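Local coordinates for AcrVIA1 (PDB 6VRB), which binds the crRNA-loaded CRISPR endoribonuclease Cas13a as a phage-encoded anti-CRISPR, enabling evasion of type VI-A immunity, at residues C[46-51]-C[85-91]. Residues are numbered along the deposited sequence.
Sequences KYNKWF and GIPASVF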
ATOM      1  N   LYS C  46      -0.088 -44.720   7.244  1.00 32.75           N
ATOM      2  CA  LYS C  46       0.938 -43.742   7.582  1.00 32.75           C
ATOM      3  C   LYS C  46       0.392 -42.625   8.461  1.00 32.75           C
ATOM      4  O   LYS C  46       0.993 -42.287   9.485  1.00 32.75           O
ATOM      5  CB  LYS C  46       1.546 -43.149   6.314  1.00 32.75           C
ATOM      6  CG  LYS C  46       2.630 -42.131   6.598  1.00 32.75           C
ATOM      7  CD  LYS C  46       3.144 -41.490   5.328  1.00 32.75           C
ATOM      8  CE  LYS C  46       4.156 -40.402   5.642  1.00 32.75           C
ATOM      9  NZ  LYS C  46       4.630 -39.710   4.415  1.00 32.75           N
ATOM     10  N   TYR C  47      -0.736 -42.023   8.069  1.00 30.34           N
ATOM     11  CA  TYR C  47      -1.242 -40.869   8.805  1.00 30.34           C
ATOM     12  C   TYR C  47      -1.848 -41.260  10.136  1.00 30.34           C
ATOM     13  O   TYR C  47      -1.704 -40.518  11.109  1.00 30.34           O
ATOM     14  CB  TYR C  47      -2.297 -40.106   8.003  1.00 30.34           C
ATOM     15  CG  TYR C  47      -1.795 -39.370   6.787  1.00 30.34           C
ATOM     16  CD1 TYR C  47      -0.438 -39.223   6.538  1.00 30.34           C
ATOM     17  CD2 TYR C  47      -2.690 -38.794   5.900  1.00 30.34           C
ATOM     18  CE1 TYR C  47       0.008 -38.554   5.433  1.00 30.34           C
ATOM     19  CE2 TYR C  47      -2.251 -38.120   4.791  1.00 30.34           C
ATOM     20  CZ  TYR C  47      -0.903 -38.004   4.563  1.00 30.34           C
ATOM     21  OH  TYR C  47      -0.451 -37.329   3.460  1.00 30.34           O
ATOM     22  N   ASN C  48      -2.512 -42.404  10.206  1.00 31.33           N
ATOM     23  CA  ASN C  48      -3.046 -42.894  11.464  1.00 31.33           C
ATOM     24  C   ASN C  48      -1.943 -43.377  12.397  1.00 31.33           C
ATOM     25  O   ASN C  48      -2.136 -43.395  13.617  1.00 31.33           O
ATOM     26  CB  ASN C  48      -4.040 -44.017  11.175  1.00 31.33           C
ATOM     27  CG  ASN C  48      -5.027 -44.227  12.283  1.00 31.33           C
ATOM     28  OD1 ASN C  48      -5.015 -43.525  13.290  1.00 31.33           O
ATOM     29  ND2 ASN C  48      -5.907 -45.198  12.100  1.00 31.33           N
ATOM     30  N   LYS C  49      -0.789 -43.748  11.849  1.00 29.39           N
ATOM     31  CA  LYS C  49       0.369 -44.085  12.663  1.00 29.39           C
ATOM     32  C   LYS C  49       1.024 -42.835  13.233  1.00 29.39           C
ATOM     33  O   LYS C  49       1.597 -42.874  14.329  1.00 29.39           O
ATOM     34  CB  LYS C  49       1.369 -44.880  11.825  1.00 29.39           C
ATOM     35  CG  LYS C  49       2.580 -45.391  12.566  1.00 29.39           C
ATOM     36  CD  LYS C  49       2.169 -46.368  13.641  1.00 29.39           C
ATOM     37  CE  LYS C  49       1.533 -47.608  13.030  1.00 29.39           C
ATOM     38  NZ  LYS C  49       2.506 -48.392  12.225  1.00 29.39           N
ATOM     39  N   TRP C  50       0.946 -41.717  12.503  1.00 24.11           N
ATOM     40  CA  TRP C  50       1.558 -40.482  12.982  1.00 24.11           C
ATOM     41  C   TRP C  50       0.801 -39.929  14.178  1.00 24.11           C
ATOM     42  O   TRP C  50       1.414 -39.435  15.130  1.00 24.11           O
ATOM     43  CB  TRP C  50       1.604 -39.425  11.881  1.00 24.11           C
ATOM     44  CG  TRP C  50       2.423 -38.220  12.260  1.00 24.11           C
ATOM     45  CD1 TRP C  50       3.769 -38.070  12.142  1.00 24.11           C
ATOM     46  CD2 TRP C  50       1.954 -37.051  12.930  1.00 24.11           C
ATOM     47  NE1 TRP C  50       4.158 -36.848  12.628  1.00 24.11           N
ATOM     48  CE2 TRP C  50       3.059 -36.211  13.132  1.00 24.11           C
ATOM     49  CE3 TRP C  50       0.699 -36.625  13.360  1.00 24.11           C
ATOM     50  CZ2 TRP C  50       2.944 -34.974  13.738  1.00 24.11           C
ATOM     51  CZ3 TRP C  50       0.586 -35.402  13.964  1.00 24.11           C
ATOM     52  CH2 TRP C  50       1.699 -34.585  14.144  1.00 24.11           C
ATOM     53  N   PHE C  51      -0.532 -39.999  14.156  1.00 27.86           N
ATOM     54  CA  PHE C  51      -1.333 -39.584  15.306  1.00 27.86           C
ATOM     55  C   PHE C  51      -1.461 -40.677  16.357  1.00 27.86           C
ATOM     56  O   PHE C  51      -2.531 -40.864  16.938  1.00 27.86           O
ATOM     57  CB  PHE C  51      -2.720 -39.185  14.817  1.00 27.86           C
ATOM     58  CG  PHE C  51      -2.773 -37.920  14.029  1.00 27.86           C
ATOM     59  CD1 PHE C  51      -2.919 -36.704  14.661  1.00 27.86           C
ATOM     60  CD2 PHE C  51      -2.715 -37.952  12.652  1.00 27.86           C
ATOM     61  CE1 PHE C  51      -2.986 -35.542  13.932  1.00 27.86           C
ATOM     62  CE2 PHE C  51      -2.778 -36.792  11.920  1.00 27.86           C
ATOM     63  CZ  PHE C  51      -2.914 -35.585  12.561  1.00 27.86           C
ATOM     64  N   GLY C  85       7.062 -38.586   9.801  1.00 21.58           N
ATOM     65  CA  GLY C  85       6.724 -37.207   9.524  1.00 21.58           C
ATOM     66  C   GLY C  85       5.603 -37.026   8.524  1.00 21.58           C
ATOM     67  O   GLY C  85       5.489 -37.786   7.563  1.00 21.58           O
ATOM     68  N   ILE C  86       4.761 -36.029   8.748  1.00 18.00           N
ATOM     69  CA  ILE C  86       3.693 -35.676   7.817  1.00 18.00           C
ATOM     70  C   ILE C  86       3.884 -34.219   7.434  1.00 18.00           C
ATOM     71  O   ILE C  86       4.602 -33.476   8.126  1.00 18.00           O
ATOM     72  CB  ILE C  86       2.295 -35.921   8.430  1.00 18.00           C
ATOM     73  CG1 ILE C  86       2.104 -35.039   9.653  1.00 18.00           C
ATOM     74  CG2 ILE C  86       2.096 -37.373   8.779  1.00 18.00           C
ATOM     75  CD1 ILE C  86       0.705 -34.998  10.125  1.00 18.00           C
ATOM     76  N   PRO C  87       3.288 -33.770   6.328  1.00 16.52           N
ATOM     77  CA  PRO C  87       3.225 -32.329   6.078  1.00 16.52           C
ATOM     78  C   PRO C  87       2.325 -31.645   7.091  1.00 16.52           C
ATOM     79  O   PRO C  87       1.366 -32.229   7.593  1.00 16.52           O
ATOM     80  CB  PRO C  87       2.643 -32.237   4.665  1.00 16.52           C
ATOM     81  CG  PRO C  87       2.991 -33.506   4.042  1.00 16.52           C
ATOM     82  CD  PRO C  87       2.919 -34.532   5.124  1.00 16.52           C
ATOM     83  N   ALA C  88       2.635 -30.388   7.385  1.00 16.03           N
ATOM     84  CA  ALA C  88       1.843 -29.635   8.345  1.00 16.03           C
ATOM     85  C   ALA C  88       0.497 -29.194   7.792  1.00 16.03           C
ATOM     86  O   ALA C  88      -0.370 -28.799   8.570  1.00 16.03           O
ATOM     87  CB  ALA C  88       2.624 -28.420   8.830  1.00 16.03           C
ATOM     88  N   SER C  89       0.303 -29.233   6.481  1.00 18.08           N
ATOM     89  CA  SER C  89      -1.015 -29.016   5.911  1.00 18.08           C
ATOM     90  C   SER C  89      -1.951 -30.187   6.155  1.00 18.08           C
ATOM     91  O   SER C  89      -3.162 -29.982   6.264  1.00 18.08           O
ATOM     92  CB  SER C  89      -0.900 -28.755   4.410  1.00 18.08           C
ATOM     93  OG  SER C  89      -0.390 -29.889   3.740  1.00 18.08           O
ATOM     94  N   VAL C  90      -1.415 -31.403   6.247  1.00 18.62           N
ATOM     95  CA  VAL C  90      -2.210 -32.560   6.640  1.00 18.62           C
ATOM     96  C   VAL C  90      -2.643 -32.437   8.096  1.00 18.62           C
ATOM     97  O   VAL C  90      -3.779 -32.763   8.447  1.00 18.62           O
ATOM     98  CB  VAL C  90      -1.404 -33.845   6.378  1.00 18.62           C
ATOM     99  CG1 VAL C  90      -2.130 -35.074   6.876  1.00 18.62           C
ATOM    100  CG2 VAL C  90      -1.112 -33.974   4.904  1.00 18.62           C
ATOM    101  N   PHE C  91      -1.753 -31.937   8.954  1.00 17.15           N
ATOM    102  CA  PHE C  91      -2.063 -31.736  10.367  1.00 17.15           C
ATOM    103  C   PHE C  91      -3.166 -30.702  10.561  1.00 17.15           C
ATOM    104  O   PHE C  91      -4.048 -30.880  11.405  1.00 17.15           O
ATOM    105  CB  PHE C  91      -0.788 -31.311  11.092  1.00 17.15           C
ATOM    106  CG  PHE C  91      -0.955 -31.097  12.558  1.00 17.15           C
ATOM    107  CD1 PHE C  91      -0.993 -32.164  13.427  1.00 17.15           C
ATOM    108  CD2 PHE C  91      -1.054 -29.820  13.072  1.00 17.15           C
ATOM    109  CE1 PHE C  91      -1.132 -31.959  14.775  1.00 17.15           C
ATOM    110  CE2 PHE C  91      -1.203 -29.617  14.416  1.00 17.15           C
ATOM    111  CZ  PHE C  91      -1.237 -30.684  15.268  1.00 17.15           C
TER
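Ile-86, its CA-to-CB bond directed toward helix 46-51, packs against Tyr-47, Trp-50 and Phe-51; the axes of the helix and strand 85-87 approach to 8.8 Å at 111°. With chi1 p and chi2 t, it sets CD1 3.7 Å from the centroid of the six-membered ring of Trp-50, 14° off the normal, a CH-pi contact over the face, while its CG2 lies 3.6 Å from Trp-50 CG and 3.9 Å from Tyr-47 CD1. The t rotamer of Trp-50 also brings CZ3 to 3.6 Å from Phe-91 CD1; its six-membered ring and the Phe-91 ring meet rim to rim, planes at 77°. Tyr-47 and Phe-51 both adopt m, so rings whose CA-to-CB bonds point sideways still reach across: Val-90 CG1 sits 3.9 Å from the Tyr-47 ring centroid, over its face. This apolar packing joins helix 44-53 to helix 88-94 and to strand 83-87, outermost in this chain's three-stranded antiparallel sheet, with Trp-50 also touching Val-76 on central strand 73-78.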